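Local coordinates for lactate racemase (Thermoanaerobacterium thermosaccharolyticum, PDB 2YJG), which interconverts the D- and L-isomers of lactate with the help of a nickel-pincer cofactor derived from nicotinic acid mononucleotide, at residues A[277-282]-A[410-415]. Sequence-based numbering, arbitrary orientation.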
ATOM      1  N   ALA A 277      11.510  33.211 -36.702  1.00 18.74           N
ATOM      2  CA  ALA A 277      12.088  34.460 -36.262  1.00 20.57           C
ATOM      3  C   ALA A 277      13.535  34.247 -35.913  1.00 20.74           C
ATOM      4  O   ALA A 277      14.012  33.118 -35.691  1.00 19.69           O
ATOM      5  CB  ALA A 277      11.359  34.996 -35.043  1.00 20.94           C
ATOM      6  N   ASP A 278      14.251  35.351 -35.853  1.00 19.88           N
ATOM      7  CA  ASP A 278      15.644  35.312 -35.483  1.00 21.29           C
ATOM      8  C   ASP A 278      15.909  34.962 -34.041  1.00 19.07           C
ATOM      9  O   ASP A 278      17.011  34.456 -33.747  1.00 17.19           O
ATOM     10  CB  ASP A 278      16.283  36.656 -35.741  1.00 22.45           C
ATOM     11  CG  ASP A 278      16.768  36.760 -37.106  1.00 27.81           C
ATOM     12  OD1 ASP A 278      17.831  36.153 -37.386  1.00 36.39           O
ATOM     13  OD2 ASP A 278      16.097  37.455 -37.900  1.00 34.17           O
ATOM     14  N   ILE A 279      14.941  35.300 -33.171  1.00 18.44           N
ATOM     15  CA  ILE A 279      14.982  35.033 -31.708  1.00 16.97           C
ATOM     16  C   ILE A 279      13.646  34.420 -31.274  1.00 16.87           C
ATOM     17  O   ILE A 279      12.572  34.864 -31.687  1.00 15.60           O
ATOM     18  CB  ILE A 279      15.284  36.306 -30.875  1.00 17.73           C
ATOM     19  CG1 ILE A 279      16.607  36.943 -31.278  1.00 19.99           C
ATOM     20  CG2 ILE A 279      15.381  36.022 -29.399  1.00 14.10           C
ATOM     21  CD1 ILE A 279      16.837  38.388 -30.590  1.00 19.74           C
ATOM     22  N   VAL A 280      13.730  33.379 -30.456  1.00 13.32           N
ATOM     23  CA  VAL A 280      12.585  32.815 -29.822  1.00 14.70           C
ATOM     24  C   VAL A 280      12.825  32.876 -28.314  1.00 14.21           C
ATOM     25  O   VAL A 280      13.946  32.584 -27.859  1.00 14.62           O
ATOM     26  CB  VAL A 280      12.426  31.339 -30.223  1.00 13.62           C
ATOM     27  CG1 VAL A 280      11.276  30.763 -29.527  1.00 14.65           C
ATOM     28  CG2 VAL A 280      12.339  31.139 -31.768  1.00 15.99           C
ATOM     29  N   ILE A 281      11.795  33.225 -27.539  1.00 13.75           N
ATOM     30  CA  ILE A 281      11.775  33.109 -26.076  1.00 14.42           C
ATOM     31  C   ILE A 281      10.769  32.084 -25.678  1.00 14.10           C
ATOM     32  O   ILE A 281       9.601  32.139 -26.097  1.00 13.96           O
ATOM     33  CB  ILE A 281      11.398  34.427 -25.356  1.00 13.89           C
ATOM     34  CG1 ILE A 281      12.478  35.460 -25.643  1.00 17.10           C
ATOM     35  CG2 ILE A 281      11.146  34.141 -23.876  1.00 13.92           C
ATOM     36  CD1 ILE A 281      12.184  36.888 -25.058  1.00 17.89           C
ATOM     37  N   THR A 282      11.212  31.083 -24.930  1.00 13.24           N
ATOM     38  CA  THR A 282      10.276  30.059 -24.454  1.00 13.33           C
ATOM     39  C   THR A 282      10.663  29.554 -23.035  1.00 14.63           C
ATOM     40  O   THR A 282      11.535  30.152 -22.371  1.00 14.39           O
ATOM     41  CB  THR A 282      10.176  28.922 -25.473  1.00 14.57           C
ATOM     42  OG1 THR A 282       9.038  28.108 -25.195  1.00 14.21           O
ATOM     43  CG2 THR A 282      11.509  28.085 -25.512  1.00 11.60           C
ATOM     44  N   SER A 410      15.577  42.554 -34.123  1.00 42.87           N
ATOM     45  CA  SER A 410      15.010  41.334 -34.698  1.00 41.08           C
ATOM     46  C   SER A 410      13.635  41.049 -34.128  1.00 37.19           C
ATOM     47  O   SER A 410      13.498  41.063 -32.926  1.00 37.66           O
ATOM     48  CB  SER A 410      15.935  40.143 -34.409  1.00 41.18           C
ATOM     49  OG  SER A 410      17.205  40.291 -35.041  1.00 43.05           O
ATOM     50  N   LYS A 411      12.610  40.782 -34.945  1.00 34.65           N
ATOM     51  CA  LYS A 411      11.326  40.359 -34.325  1.00 31.25           C
ATOM     52  C   LYS A 411      11.500  38.988 -33.639  1.00 28.55           C
ATOM     53  O   LYS A 411      12.308  38.189 -34.055  1.00 29.76           O
ATOM     54  CB  LYS A 411      10.112  40.401 -35.272  1.00 31.65           C
ATOM     55  CG  LYS A 411       9.535  41.836 -35.482  1.00 29.90           C
ATOM     56  CD  LYS A 411       8.024  41.902 -35.618  1.00 32.84           C
ATOM     57  CE  LYS A 411       7.590  42.428 -36.978  1.00 33.28           C
ATOM     58  NZ  LYS A 411       6.173  42.823 -37.187  1.00 27.53           N
ATOM     59  N   ILE A 412      10.735  38.755 -32.581  1.00 24.20           N
ATOM     60  CA  ILE A 412      10.960  37.692 -31.638  1.00 21.91           C
ATOM     61  C   ILE A 412       9.706  36.911 -31.543  1.00 20.36           C
ATOM     62  O   ILE A 412       8.603  37.477 -31.361  1.00 18.02           O
ATOM     63  CB  ILE A 412      11.235  38.247 -30.203  1.00 21.90           C
ATOM     64  CG1 ILE A 412      12.446  39.163 -30.175  1.00 22.81           C
ATOM     65  CG2 ILE A 412      11.424  37.119 -29.159  1.00 22.60           C
ATOM     66  CD1 ILE A 412      12.486  40.056 -28.912  1.00 20.89           C
ATOM     67  N   ASN A 413       9.837  35.598 -31.619  1.00 17.88           N
ATOM     68  CA  ASN A 413       8.725  34.739 -31.355  1.00 16.58           C
ATOM     69  C   ASN A 413       8.680  34.446 -29.860  1.00 17.57           C
ATOM     70  O   ASN A 413       9.682  34.030 -29.311  1.00 18.82           O
ATOM     71  CB  ASN A 413       8.845  33.422 -32.148  1.00 15.98           C
ATOM     72  CG  ASN A 413       8.267  33.482 -33.570  1.00 17.92           C
ATOM     73  OD1 ASN A 413       8.691  32.714 -34.463  1.00 16.90           O
ATOM     74  ND2 ASN A 413       7.265  34.308 -33.770  1.00 12.94           N
ATOM     75  N   VAL A 414       7.524  34.578 -29.205  1.00 16.75           N
ATOM     76  CA  VAL A 414       7.371  34.237 -27.769  1.00 15.70           C
ATOM     77  C   VAL A 414       6.474  33.056 -27.606  1.00 15.39           C
ATOM     78  O   VAL A 414       5.312  33.087 -28.008  1.00 16.54           O
ATOM     79  CB  VAL A 414       6.802  35.442 -26.927  1.00 16.15           C
ATOM     80  CG1 VAL A 414       6.695  35.056 -25.413  1.00 17.09           C
ATOM     81  CG2 VAL A 414       7.711  36.684 -27.112  1.00 16.31           C
ATOM     82  N   ILE A 415       6.996  31.975 -27.028  1.00 14.19           N
ATOM     83  CA  ILE A 415       6.224  30.776 -26.832  1.00 12.41           C
ATOM     84  C   ILE A 415       6.257  30.552 -25.319  1.00 14.00           C
ATOM     85  O   ILE A 415       7.196  29.915 -24.817  1.00 11.00           O
ATOM     86  CB  ILE A 415       6.872  29.567 -27.505  1.00 14.10           C
ATOM     87  CG1 ILE A 415       7.274  29.896 -28.970  1.00 14.76           C
ATOM     88  CG2 ILE A 415       5.924  28.357 -27.396  1.00 13.68           C
ATOM     89  CD1 ILE A 415       7.813  28.685 -29.779  1.00 15.30           C
TER
HETATM   90  O   HOH W   1      13.151  37.550 -37.054  1.00 34.82           O
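I281 and N413 stand at the middle of a parallel backbone ladder between strands 279-282 and 412-415. N413 N donates to I279 O at 2.8 Å, I281 N to N413 O at 2.9 Å, and I415 N to I281 O at 2.8 Å, the last nearly straight at 176°. At the far end a side chain takes over: T282 OG1, anti to its own backbone N (chi1 -165°), gives a short 2.6 Å bond to I415 O in the carbonyl plane. A valine here would probably leave that buried carbonyl without its hydroxyl partner. Where the chain turns at D278, a water accepts from D278 N at 2.7 Å and lies near K411 O, filling in where direct pairing stops; the D278 carboxylate has its main partner in K308, a salt bridge.

Apolar contacts follow the alternation of the strands. On one face I412 CG2 meets I281 CG1 at 4.0 Å, while I279 lies alongside I412; branched residues suit these extended backbones. On the other, V280 CG1 touches I415 CD1 at 4.0 Å. Before the corner, the CB of A277 rests 3.5 Å from K411 O, a spot suited to a small side chain.

These are adjacent inner strands of the C-terminal domain's parallel sheet, 412-415 flanked by strand 22-25 and 279-283 by 311-316. Helix 395-405 packs over I279, I281 and I412 through L395, L399 and A402, while T282 touches I315.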